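Local coordinates for protein methyl-coenzyme M reductase subunit beta (PDB 1E6Y) that forms the beta subunit of methyl-coenzyme M reductase, the nickel-porphinoid enzyme that releases methane from methyl-coenzyme M and coenzyme B in the last step of methanogenesis, at residues E[79-84]-E[135-140]; E[179-182]-E[186-189]; E[278-283]-E[289-294]; E[308-313]-E[325-330]. One frame throughout, in Å; residues are numbered along the deposited sequence.

Interaction 1 of 4, residues E[79-84]-E[135-140]; sequences DAIAEN and TQTIMD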
loop_
_atom_site.group_PDB
_atom_site.type_symbol
_atom_site.label_atom_id
_atom_site.label_comp_id
_atom_site.label_asym_id
_atom_site.label_seq_id
_atom_site.Cartn_x
_atom_site.Cartn_y
_atom_site.Cartn_z
ATOM N N ASP E 79 -25.974 -27.014 -16.115
ATOM C CA ASP E 79 -26.518 -27.944 -15.130
ATOM C C ASP E 79 -25.494 -28.983 -14.683
ATOM O O ASP E 79 -25.364 -29.259 -13.490
ATOM C CB ASP E 79 -27.759 -28.644 -15.686
ATOM C CG ASP E 79 -28.988 -27.763 -15.639
ATOM O OD1 ASP E 79 -29.313 -27.242 -14.549
ATOM O OD2 ASP E 79 -29.621 -27.574 -16.699
ATOM N N ALA E 80 -24.772 -29.553 -15.644
ATOM C CA ALA E 80 -23.726 -30.527 -15.346
ATOM C C ALA E 80 -22.584 -29.860 -14.577
ATOM O O ALA E 80 -22.043 -30.432 -13.628
ATOM C CB ALA E 80 -23.205 -31.145 -16.636
ATOM N N ILE E 81 -22.285 -28.617 -14.939
ATOM C CA ILE E 81 -21.265 -27.843 -14.245
ATOM C C ILE E 81 -21.680 -27.557 -12.801
ATOM O O ILE E 81 -20.922 -27.839 -11.873
ATOM C CB ILE E 81 -20.968 -26.522 -14.999
ATOM C CG1 ILE E 81 -20.218 -26.842 -16.297
ATOM C CG2 ILE E 81 -20.142 -25.573 -14.124
ATOM C CD1 ILE E 81 -19.963 -25.644 -17.184
ATOM N N ALA E 82 -22.933 -27.149 -12.611
ATOM C CA ALA E 82 -23.475 -26.913 -11.273
ATOM C C ALA E 82 -23.387 -28.163 -10.396
ATOM O O ALA E 82 -23.013 -28.082 -9.224
ATOM C CB ALA E 82 -24.924 -26.438 -11.368
ATOM N N GLU E 83 -23.697 -29.319 -10.980
ATOM C CA GLU E 83 -23.651 -30.595 -10.262
ATOM C C GLU E 83 -22.246 -30.890 -9.761
ATOM O O GLU E 83 -22.052 -31.261 -8.602
ATOM C CB GLU E 83 -24.082 -31.746 -11.175
ATOM C CG GLU E 83 -25.544 -31.764 -11.567
ATOM C CD GLU E 83 -25.841 -32.827 -12.616
ATOM O OE1 GLU E 83 -25.384 -33.983 -12.444
ATOM O OE2 GLU E 83 -26.512 -32.501 -13.624
ATOM N N ASN E 84 -21.279 -30.783 -10.669
ATOM C CA ASN E 84 -19.901 -31.137 -10.361
ATOM C C ASN E 84 -19.265 -30.122 -9.422
ATOM O O ASN E 84 -18.482 -30.488 -8.543
ATOM C CB ASN E 84 -19.081 -31.245 -11.647
ATOM C CG ASN E 84 -17.788 -32.000 -11.442
ATOM O OD1 ASN E 84 -17.789 -33.218 -11.250
ATOM N ND2 ASN E 84 -16.673 -31.275 -11.432
ATOM N N THR E 135 -12.999 -24.082 -11.815
ATOM C CA THR E 135 -11.779 -24.313 -12.591
ATOM C C THR E 135 -11.539 -25.806 -12.834
ATOM O O THR E 135 -11.313 -26.223 -13.972
ATOM C CB THR E 135 -10.542 -23.706 -11.884
ATOM O OG1 THR E 135 -10.730 -22.295 -11.717
ATOM C CG2 THR E 135 -9.282 -23.943 -12.706
ATOM N N GLN E 136 -11.630 -26.607 -11.771
ATOM C CA GLN E 136 -11.463 -28.056 -11.873
ATOM C C GLN E 136 -12.539 -28.696 -12.753
ATOM O O GLN E 136 -12.238 -29.577 -13.565
ATOM C CB GLN E 136 -11.493 -28.693 -10.481
ATOM C CG GLN E 136 -11.385 -30.217 -10.488
ATOM C CD GLN E 136 -10.000 -30.712 -10.872
ATOM O OE1 GLN E 136 -9.010 -30.380 -10.219
ATOM N NE2 GLN E 136 -9.929 -31.545 -11.906
ATOM N N THR E 137 -13.777 -28.227 -12.610
ATOM C CA THR E 137 -14.902 -28.763 -13.373
ATOM C C THR E 137 -14.738 -28.531 -14.874
ATOM O O THR E 137 -14.965 -29.442 -15.673
ATOM C CB THR E 137 -16.240 -28.145 -12.899
ATOM O OG1 THR E 137 -16.487 -28.529 -11.541
ATOM C CG2 THR E 137 -17.402 -28.623 -13.773
ATOM N N ILE E 138 -14.295 -27.333 -15.249
ATOM C CA ILE E 138 -14.082 -27.001 -16.656
ATOM C C ILE E 138 -12.897 -27.776 -17.232
ATOM O O ILE E 138 -12.968 -28.298 -18.347
ATOM C CB ILE E 138 -13.854 -25.482 -16.844
ATOM C CG1 ILE E 138 -15.131 -24.719 -16.479
ATOM C CG2 ILE E 138 -13.452 -25.178 -18.284
ATOM C CD1 ILE E 138 -15.002 -23.216 -16.584
ATOM N N MET E 139 -11.841 -27.916 -16.434
ATOM C CA MET E 139 -10.655 -28.660 -16.845
ATOM C C MET E 139 -11.026 -30.096 -17.214
ATOM O O MET E 139 -10.631 -30.597 -18.266
ATOM C CB MET E 139 -9.623 -28.669 -15.715
ATOM C CG MET E 139 -8.177 -28.738 -16.185
ATOM S SD MET E 139 -7.597 -27.186 -16.898
ATOM C CE MET E 139 -7.614 -26.119 -15.447
ATOM N N ASP E 140 -11.861 -30.711 -16.385
ATOM C CA ASP E 140 -12.287 -32.094 -16.591
ATOM C C ASP E 140 -13.301 -32.242 -17.719
ATOM O O ASP E 140 -13.148 -33.096 -18.591
ATOM C CB ASP E 140 -12.883 -32.656 -15.299
ATOM C CG ASP E 140 -11.832 -32.958 -14.249
ATOM O OD1 ASP E 140 -10.676 -33.257 -14.616
ATOM O OD2 ASP E 140 -12.167 -32.906 -13.050
HETATM O O HOH W 1 -14.318 -32.790 -11.427
#
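Asn-84 and Thr-137 form the polar centre of the contact between segments 79-84 and 135-140, and their side chains run alongside each other, pointing opposite ways. The Asn-84 side chain starts close to the threonine: its CB lies 3.8 Å from Thr-137 CG2. With CG anti to the backbone N (chi1 -163°), the amide is sent alongside Thr-137. CG lies 3.7 Å from Thr-137 OG1, in van der Waals contact, and the contact is completed at ND2, which donates a nearly straight hydrogen bond to Thr-137 OG1 (2.8 Å, 165°). The oxygen lies almost in the amide plane. Thr-137 OG1 is also bonded to Ala-133 O one turn earlier in its own helix, which probably fixes the hydroxyl hydrogen on that side and leaves the oxygen to accept from the asparagine.

The pair joins helix 78-89 to the last turns of helix 125-141 within the N-terminal domain, which in this family is an alpha+beta unit of ferredoxin-like type. Asn-84 ND2 also donates to a water at 2.8 Å, and that water donates in turn to Asp-140 OD2 at 2.7 Å. A second donor reaches the same carboxylate oxygen: Gln-136 NE2 lies 2.9 Å from Asp-140 OD2 and approaches from above the carboxylate plane.

The apolar part of the contact lies one turn back on helix 78-89, where Ile-81 CG2 meets Thr-137 CG2 at 4.1 Å. Val-85 and Leu-88 of the same helix also pack on Thr-137, while Ile-81 touches Ile-74 and Met-141.

Interaction 2 of 4, residues E[179-182]-E[186-189]; sequences QNNE and FSLR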
loop_
_atom_site.group_PDB
_atom_site.type_symbol
_atom_site.label_atom_id
_atom_site.label_comp_id
_atom_site.label_asym_id
_atom_site.label_seq_id
_atom_site.Cartn_x
_atom_site.Cartn_y
_atom_site.Cartn_z
ATOM N N GLN E 179 -8.213 -7.360 2.721
ATOM C CA GLN E 179 -7.142 -6.369 2.654
ATOM C C GLN E 179 -7.630 -4.979 2.255
ATOM O O GLN E 179 -6.884 -4.011 2.368
ATOM C CB GLN E 179 -6.049 -6.816 1.680
ATOM C CG GLN E 179 -5.339 -8.098 2.080
ATOM C CD GLN E 179 -5.844 -9.297 1.308
ATOM O OE1 GLN E 179 -7.047 -9.565 1.277
ATOM N NE2 GLN E 179 -4.934 -10.002 0.645
ATOM N N ASN E 180 -8.868 -4.882 1.774
ATOM C CA ASN E 180 -9.447 -3.584 1.442
ATOM C C ASN E 180 -10.039 -2.868 2.652
ATOM O O ASN E 180 -10.415 -1.702 2.558
ATOM C CB ASN E 180 -10.516 -3.724 0.355
ATOM C CG ASN E 180 -9.919 -3.892 -1.030
ATOM O OD1 ASN E 180 -8.747 -3.588 -1.251
ATOM N ND2 ASN E 180 -10.724 -4.374 -1.972
ATOM N N ASN E 181 -10.094 -3.555 3.792
ATOM C CA ASN E 181 -10.593 -2.952 5.028
ATOM C C ASN E 181 -9.753 -1.750 5.418
ATOM O O ASN E 181 -8.528 -1.837 5.474
ATOM C CB ASN E 181 -10.557 -3.957 6.181
ATOM C CG ASN E 181 -11.670 -4.978 6.106
ATOM O OD1 ASN E 181 -12.559 -4.891 5.256
ATOM N ND2 ASN E 181 -11.634 -5.951 7.009
ATOM N N GLU E 182 -10.417 -0.641 5.724
ATOM C CA GLU E 182 -9.728 0.510 6.291
ATOM C C GLU E 182 -9.412 0.259 7.758
ATOM O O GLU E 182 -8.310 0.545 8.225
ATOM C CB GLU E 182 -10.590 1.764 6.160
ATOM C CG GLU E 182 -10.824 2.197 4.726
ATOM C CD GLU E 182 -10.691 3.696 4.521
ATOM O OE1 GLU E 182 -10.624 4.456 5.516
ATOM O OE2 GLU E 182 -10.681 4.122 3.348
ATOM N N PHE E 186 -14.125 -4.193 9.828
ATOM C CA PHE E 186 -14.763 -3.434 8.755
ATOM C C PHE E 186 -15.238 -4.253 7.558
ATOM O O PHE E 186 -15.820 -3.698 6.629
ATOM C CB PHE E 186 -13.824 -2.328 8.260
ATOM C CG PHE E 186 -14.057 -0.999 8.921
ATOM C CD1 PHE E 186 -13.674 -0.790 10.243
ATOM C CD2 PHE E 186 -14.683 0.039 8.228
ATOM C CE1 PHE E 186 -13.911 0.437 10.868
ATOM C CE2 PHE E 186 -14.925 1.267 8.843
ATOM C CZ PHE E 186 -14.539 1.468 10.165
ATOM N N SER E 187 -15.027 -5.566 7.588
ATOM C CA SER E 187 -15.337 -6.406 6.429
ATOM C C SER E 187 -16.804 -6.340 6.000
ATOM O O SER E 187 -17.101 -6.201 4.813
ATOM C CB SER E 187 -14.945 -7.855 6.703
ATOM O OG SER E 187 -13.537 -7.991 6.801
ATOM N N LEU E 188 -17.716 -6.393 6.969
ATOM C CA LEU E 188 -19.149 -6.340 6.680
ATOM C C LEU E 188 -19.607 -4.927 6.320
ATOM O O LEU E 188 -20.742 -4.728 5.883
ATOM C CB LEU E 188 -19.958 -6.865 7.875
ATOM C CG LEU E 188 -19.693 -8.324 8.262
ATOM C CD1 LEU E 188 -20.453 -8.684 9.529
ATOM C CD2 LEU E 188 -20.089 -9.237 7.112
ATOM N N ARG E 189 -18.723 -3.949 6.502
ATOM C CA ARG E 189 -19.010 -2.585 6.062
ATOM C C ARG E 189 -18.586 -2.338 4.635
ATOM O O ARG E 189 -19.029 -1.364 4.019
ATOM C CB ARG E 189 -18.352 -1.594 7.020
ATOM C CG ARG E 189 -18.749 -1.826 8.473
ATOM C CD ARG E 189 -18.433 -0.638 9.368
ATOM N NE ARG E 189 -19.314 0.489 9.020
ATOM C CZ ARG E 189 -19.101 1.695 9.584
ATOM N NH1 ARG E 189 -19.965 2.644 9.226
ATOM N NH2 ARG E 189 -18.105 1.872 10.425
#
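Ser-187 OG accepts a hydrogen bond from Asn-181 ND2 and is also bonded to Asp-122 OD1 of the second beta subunit, so two groups from different chains grip one hydroxyl. The link closes a short chain reversal in the loop between strand 171-172 and helix 193-199. The bond from Asn-181 ND2 to Ser-187 OG is short and almost straight (2.8 Å, 172°), and the oxygen lies in the amide plane. In both residues the branch atom stands anti to the carbonyl carbon (chi1 -76° in Asn-181, -68° in Ser-187), which turns amide and hydroxyl toward each other.

The rest of the amide rests against the backbone that leads into Ser-187. Asn-181 OD1 is 3.6 Å from Phe-186 C and 3.4 Å from Ser-187 CA, while Asn-181 CG lies 4.0 Å from Phe-186 CB. These are van der Waals contacts. The facing backbone is curled into a 3-10 turn by the bond from Arg-189 N to Phe-186 O (2.9 Å).

Asn-181 O takes a hydrogen bond from Gln-179 NE2 of the second beta subunit, and Gln-179 NE2 makes the reciprocal bond to Asn-181 O there, so the reversal lies at the interface between the two beta subunits of the assembly. Arg-189, held by Glu-215 in a salt bridge, sets its CD over one face of the Phe-186 ring, 3.9 Å above the plane and displaced from the ring centre.

Interaction 3 of 4, residues E[278-283]-E[289-294]; sequences ISVDKT and NFYKAN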
loop_
_atom_site.group_PDB
_atom_site.type_symbol
_atom_site.label_atom_id
_atom_site.label_comp_id
_atom_site.label_asym_id
_atom_site.label_seq_id
_atom_site.Cartn_x
_atom_site.Cartn_y
_atom_site.Cartn_z
ATOM N N ILE E 278 -37.674 14.079 24.757
ATOM C CA ILE E 278 -37.079 15.403 24.941
ATOM C C ILE E 278 -38.048 16.369 25.623
ATOM O O ILE E 278 -39.268 16.229 25.507
ATOM C CB ILE E 278 -36.605 16.025 23.594
ATOM C CG1 ILE E 278 -37.802 16.312 22.679
ATOM C CG2 ILE E 278 -35.625 15.090 22.907
ATOM C CD1 ILE E 278 -37.455 17.125 21.445
ATOM N N SER E 279 -37.489 17.323 26.363
ATOM C CA SER E 279 -38.271 18.335 27.068
ATOM C C SER E 279 -37.602 19.689 26.892
ATOM O O SER E 279 -36.399 19.762 26.643
ATOM C CB SER E 279 -38.345 18.008 28.565
ATOM O OG SER E 279 -39.003 16.776 28.795
ATOM N N VAL E 280 -38.377 20.759 27.046
ATOM C CA VAL E 280 -37.805 22.100 27.108
ATOM C C VAL E 280 -36.917 22.196 28.345
ATOM O O VAL E 280 -37.309 21.770 29.433
ATOM C CB VAL E 280 -38.902 23.192 27.177
ATOM C CG1 VAL E 280 -38.268 24.570 27.362
ATOM C CG2 VAL E 280 -39.736 23.172 25.909
ATOM N N ASP E 281 -35.671 22.610 28.129
ATOM C CA ASP E 281 -34.694 22.772 29.202
ATOM C C ASP E 281 -34.704 24.216 29.699
ATOM O O ASP E 281 -34.799 24.473 30.900
ATOM C CB ASP E 281 -33.296 22.401 28.689
ATOM C CG ASP E 281 -32.232 22.435 29.777
ATOM O OD1 ASP E 281 -31.063 22.733 29.451
ATOM O OD2 ASP E 281 -32.548 22.129 30.946
ATOM N N LYS E 282 -34.647 25.151 28.757
ATOM C CA LYS E 282 -34.644 26.573 29.073
ATOM C C LYS E 282 -35.187 27.352 27.878
ATOM O O LYS E 282 -35.083 26.906 26.733
ATOM C CB LYS E 282 -33.219 27.037 29.401
ATOM C CG LYS E 282 -33.143 28.422 30.028
ATOM C CD LYS E 282 -31.715 28.808 30.409
ATOM C CE LYS E 282 -30.965 29.425 29.236
ATOM N NZ LYS E 282 -30.753 28.437 28.143
ATOM N N THR E 283 -35.842 28.473 28.159
ATOM C CA THR E 283 -36.306 29.365 27.106
ATOM C C THR E 283 -35.455 30.627 27.072
ATOM O O THR E 283 -35.188 31.243 28.105
ATOM C CB THR E 283 -37.788 29.749 27.301
ATOM O OG1 THR E 283 -38.588 28.561 27.306
ATOM C CG2 THR E 283 -38.264 30.649 26.173
ATOM N N ASN E 289 -36.914 27.891 22.459
ATOM C CA ASN E 289 -36.799 26.831 23.457
ATOM C C ASN E 289 -35.587 25.939 23.202
ATOM O O ASN E 289 -35.485 25.292 22.157
ATOM C CB ASN E 289 -38.063 25.967 23.465
ATOM C CG ASN E 289 -39.298 26.748 23.857
ATOM O OD1 ASN E 289 -39.337 27.374 24.915
ATOM N ND2 ASN E 289 -40.303 26.743 22.991
ATOM N N PHE E 290 -34.663 25.933 24.158
ATOM C CA PHE E 290 -33.559 24.982 24.160
ATOM C C PHE E 290 -34.057 23.689 24.791
ATOM O O PHE E 290 -34.490 23.683 25.944
ATOM C CB PHE E 290 -32.382 25.527 24.975
ATOM C CG PHE E 290 -31.685 26.700 24.338
ATOM C CD1 PHE E 290 -31.688 27.948 24.959
ATOM C CD2 PHE E 290 -30.976 26.547 23.150
ATOM C CE1 PHE E 290 -30.992 29.022 24.407
ATOM C CE2 PHE E 290 -30.275 27.617 22.590
ATOM C CZ PHE E 290 -30.285 28.856 23.220
ATOM N N TYR E 291 -34.034 22.605 24.022
ATOM C CA TYR E 291 -34.490 21.312 24.520
ATOM C C TYR E 291 -33.365 20.537 25.190
ATOM O O TYR E 291 -32.191 20.876 25.040
ATOM C CB TYR E 291 -35.086 20.482 23.379
ATOM C CG TYR E 291 -36.454 20.949 22.944
ATOM C CD1 TYR E 291 -36.603 22.076 22.138
ATOM C CD2 TYR E 291 -37.605 20.321 23.414
ATOM C CE1 TYR E 291 -37.862 22.574 21.821
ATOM C CE2 TYR E 291 -38.869 20.809 23.107
ATOM C CZ TYR E 291 -38.991 21.936 22.313
ATOM O OH TYR E 291 -40.239 22.440 22.037
ATOM N N LYS E 292 -33.746 19.567 26.016
ATOM C CA LYS E 292 -32.808 18.588 26.558
ATOM C C LYS E 292 -33.316 17.186 26.234
ATOM O O LYS E 292 -34.525 16.966 26.123
ATOM C CB LYS E 292 -32.668 18.746 28.075
ATOM C CG LYS E 292 -33.955 18.508 28.849
ATOM C CD LYS E 292 -33.749 18.698 30.341
ATOM C CE LYS E 292 -35.076 18.680 31.087
ATOM N NZ LYS E 292 -34.878 18.779 32.563
ATOM N N ALA E 293 -32.387 16.265 26.002
ATOM C CA ALA E 293 -32.734 14.866 25.795
ATOM C C ALA E 293 -32.781 14.146 27.140
ATOM O O ALA E 293 -31.794 14.121 27.877
ATOM C CB ALA E 293 -31.714 14.205 24.870
ATOM N N ASN E 294 -33.949 13.602 27.470
ATOM C CA ASN E 294 -34.136 12.868 28.718
ATOM C C ASN E 294 -33.566 11.456 28.617
ATOM O O ASN E 294 -33.218 10.842 29.628
ATOM C CB ASN E 294 -35.623 12.808 29.073
ATOM C CG ASN E 294 -36.245 14.187 29.211
ATOM O OD1 ASN E 294 -35.721 15.052 29.917
ATOM N ND2 ASN E 294 -37.354 14.406 28.518
HETATM O O HOH W 2 -34.417 21.537 33.033
#
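Backbone bonds between Ser-279 and Lys-292 and between Lys-282 and Phe-290 tie the strands into an antiparallel beta hairpin with a classic bulge. Lys-292 N reaches Ser-279 O at 2.7 Å. At the bulge, Asp-281 N and Lys-282 N both donate to Phe-290 O, at 2.7 and 3.2 Å, each in the carbonyl plane.

Side-chain bonds close both ends. Asn-294 ND2 gives an in-plane bond to Ser-279 OG (2.9 Å), and Thr-283 OG1 donates to Asn-289 OD1 (2.8 Å).

Charged groups gather near the bulge. A water joins Asp-281 OD2 to Lys-292 NZ, which are too far apart for a salt bridge. Asp-281 OD1 pairs instead with Arg-234 of the gamma subunit. Lys-282, bent at its last two torsions, brings NZ to 3.4 Å from Phe-290 CD1 and forms a salt bridge with Glu-230 of the gamma subunit.

Apolar contacts centre on Tyr-291, whose CD2 meets Ile-278 CD1 (3.8 Å) and whose CE2 meets Val-280 CG2 (3.8 Å). On the side of Ile-278 and Ala-293 the hairpin packs on Trp-299 of helix 296-318, and Ile-278 and Tyr-291 reach Ile-273 of helix 261-274.

Interaction 4 of 4, residues E[308-313]-E[325-330]; sequences LAATLV and SSTLLY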
loop_
_atom_site.group_PDB
_atom_site.type_symbol
_atom_site.label_atom_id
_atom_site.label_comp_id
_atom_site.label_asym_id
_atom_site.label_seq_id
_atom_site.Cartn_x
_atom_site.Cartn_y
_atom_site.Cartn_z
ATOM N N LEU E 308 -33.451 8.785 8.017
ATOM C CA LEU E 308 -33.902 7.845 6.995
ATOM C C LEU E 308 -35.278 8.226 6.448
ATOM O O LEU E 308 -35.514 8.147 5.242
ATOM C CB LEU E 308 -33.935 6.420 7.554
ATOM C CG LEU E 308 -34.375 5.313 6.587
ATOM C CD1 LEU E 308 -33.515 5.324 5.330
ATOM C CD2 LEU E 308 -34.280 3.969 7.288
ATOM N N ALA E 309 -36.168 8.676 7.328
ATOM C CA ALA E 309 -37.497 9.119 6.909
ATOM C C ALA E 309 -37.395 10.281 5.923
ATOM O O ALA E 309 -38.025 10.264 4.862
ATOM C CB ALA E 309 -38.322 9.525 8.123
ATOM N N ALA E 310 -36.515 11.232 6.232
ATOM C CA ALA E 310 -36.269 12.375 5.358
ATOM C C ALA E 310 -35.691 11.930 4.019
ATOM O O ALA E 310 -36.024 12.496 2.983
ATOM C CB ALA E 310 -35.328 13.364 6.036
ATOM N N THR E 311 -34.832 10.911 4.044
ATOM C CA THR E 311 -34.266 10.345 2.819
ATOM C C THR E 311 -35.364 9.740 1.948
ATOM O O THR E 311 -35.442 10.017 0.749
ATOM C CB THR E 311 -33.214 9.250 3.132
ATOM O OG1 THR E 311 -32.094 9.835 3.807
ATOM C CG2 THR E 311 -32.731 8.587 1.848
ATOM N N LEU E 312 -36.230 8.941 2.564
ATOM C CA LEU E 312 -37.325 8.305 1.843
ATOM C C LEU E 312 -38.285 9.336 1.247
ATOM O O LEU E 312 -38.738 9.182 0.114
ATOM C CB LEU E 312 -38.077 7.342 2.770
ATOM C CG LEU E 312 -37.288 6.095 3.188
ATOM C CD1 LEU E 312 -38.104 5.261 4.161
ATOM C CD2 LEU E 312 -36.936 5.278 1.960
ATOM N N VAL E 313 -38.471 10.446 1.956
ATOM C CA VAL E 313 -39.358 11.515 1.502
ATOM C C VAL E 313 -38.712 12.365 0.406
ATOM O O VAL E 313 -39.341 12.645 -0.617
ATOM C CB VAL E 313 -39.788 12.421 2.688
ATOM C CG1 VAL E 313 -40.517 13.665 2.182
ATOM C CG2 VAL E 313 -40.687 11.640 3.636
ATOM N N SER E 325 -27.417 12.718 -0.003
ATOM C CA SER E 325 -26.261 13.329 0.653
ATOM C C SER E 325 -26.640 14.623 1.367
ATOM O O SER E 325 -26.298 14.820 2.534
ATOM C CB SER E 325 -25.119 13.578 -0.346
ATOM O OG SER E 325 -25.500 14.451 -1.394
ATOM N N SER E 326 -27.441 15.450 0.701
ATOM C CA SER E 326 -27.897 16.707 1.288
ATOM C C SER E 326 -28.989 16.473 2.332
ATOM O O SER E 326 -29.094 17.219 3.307
ATOM C CB SER E 326 -28.409 17.647 0.193
ATOM O OG SER E 326 -29.373 17.005 -0.620
ATOM N N THR E 327 -29.774 15.412 2.146
ATOM C CA THR E 327 -30.821 15.056 3.102
ATOM C C THR E 327 -30.228 14.715 4.467
ATOM O O THR E 327 -30.690 15.211 5.491
ATOM C CB THR E 327 -31.654 13.853 2.606
ATOM O OG1 THR E 327 -32.334 14.204 1.395
ATOM C CG2 THR E 327 -32.675 13.450 3.650
ATOM N N LEU E 328 -29.194 13.877 4.470
ATOM C CA LEU E 328 -28.520 13.479 5.704
ATOM C C LEU E 328 -27.870 14.679 6.395
ATOM O O LEU E 328 -27.904 14.792 7.621
ATOM C CB LEU E 328 -27.460 12.412 5.404
ATOM C CG LEU E 328 -27.874 10.936 5.473
ATOM C CD1 LEU E 328 -29.165 10.705 4.702
ATOM C CD2 LEU E 328 -26.748 10.068 4.918
ATOM N N LEU E 329 -27.318 15.592 5.595
ATOM C CA LEU E 329 -26.698 16.807 6.115
ATOM C C LEU E 329 -27.752 17.716 6.735
ATOM O O LEU E 329 -27.707 18.019 7.929
ATOM C CB LEU E 329 -25.972 17.555 4.990
ATOM C CG LEU E 329 -24.777 18.454 5.342
ATOM C CD1 LEU E 329 -24.162 18.970 4.049
ATOM C CD2 LEU E 329 -25.194 19.622 6.227
ATOM N N TYR E 330 -28.740 18.092 5.931
ATOM C CA TYR E 330 -29.661 19.142 6.324
ATOM C C TYR E 330 -30.761 18.723 7.279
ATOM O O TYR E 330 -31.165 19.520 8.121
ATOM C CB TYR E 330 -30.237 19.824 5.084
ATOM C CG TYR E 330 -29.202 20.691 4.413
ATOM C CD1 TYR E 330 -28.606 20.292 3.219
ATOM C CD2 TYR E 330 -28.642 21.767 5.097
ATOM C CE1 TYR E 330 -27.460 20.925 2.740
ATOM C CE2 TYR E 330 -27.502 22.402 4.631
ATOM C CZ TYR E 330 -26.908 21.972 3.463
ATOM O OH TYR E 330 -25.711 22.527 3.079
#
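Segments 308-313 and 325-330 run roughly antiparallel at 143°, with axes 8.9 Å apart at closest approach, and their backbones come nearest at Thr-311 and Thr-327. This is a helical hairpin of the C-terminal domain, in which Ala-310 and the two threonines lie where the helices meet.

Thr-327 supplies the main contact through its methyl group. With chi1 at -63° OG1 stands beside the backbone N, and CG2, left anti to that N, presses on the facing backbone, 3.4 Å from both Ala-310 C and Thr-311 N. It also meets Ala-310 CB at 3.6 Å. Beside this, the tip of Leu-328 reaches Thr-311, with CD1 only 3.2 Å from Thr-311 OG1, a tight contact between a methyl group and an oxygen.

No hydrogen bond joins the two segments, and the buried hydroxyls are satisfied by other groups. Thr-311 OG1 bonds to Thr-307 O a turn back in its helix. Thr-327 OG1 bonds to Asn-323 O in the same way and also to Asn-314 ND2, a polar link between helices 296-318 and 323-339.

Cys-389 of helix 387-395 packs on both Thr-311 and Leu-328, covering one side of the pair. Helix 247-255 lies against Leu-308, Ala-309 and Leu-312, and helix 348-358 packs on Leu-328 and Leu-329 through Ala-353.

Overall arrangement
The four contacts follow one another along the chain without touching. Interactions 1 and 3 lie on opposite sides of the chain's centre, their centres about 66 Å apart, whereas interaction 2 is the most central. Interactions 1, 2 and 4 are buried; interaction 3 is partly exposed and rests largely on backbone bonds, with two of its charged side chains paired to the gamma subunit. Both helix pairs use threonines, but 79-84 with 135-140 adds a hydrogen bond and a water, while 308-313 with 325-330 meets through van der Waals contacts alone. Interaction 2 joins two parts of one loop beside the second beta subunit. Strand 289-293 leads directly into helix 296-318, linking interactions 3 and 4.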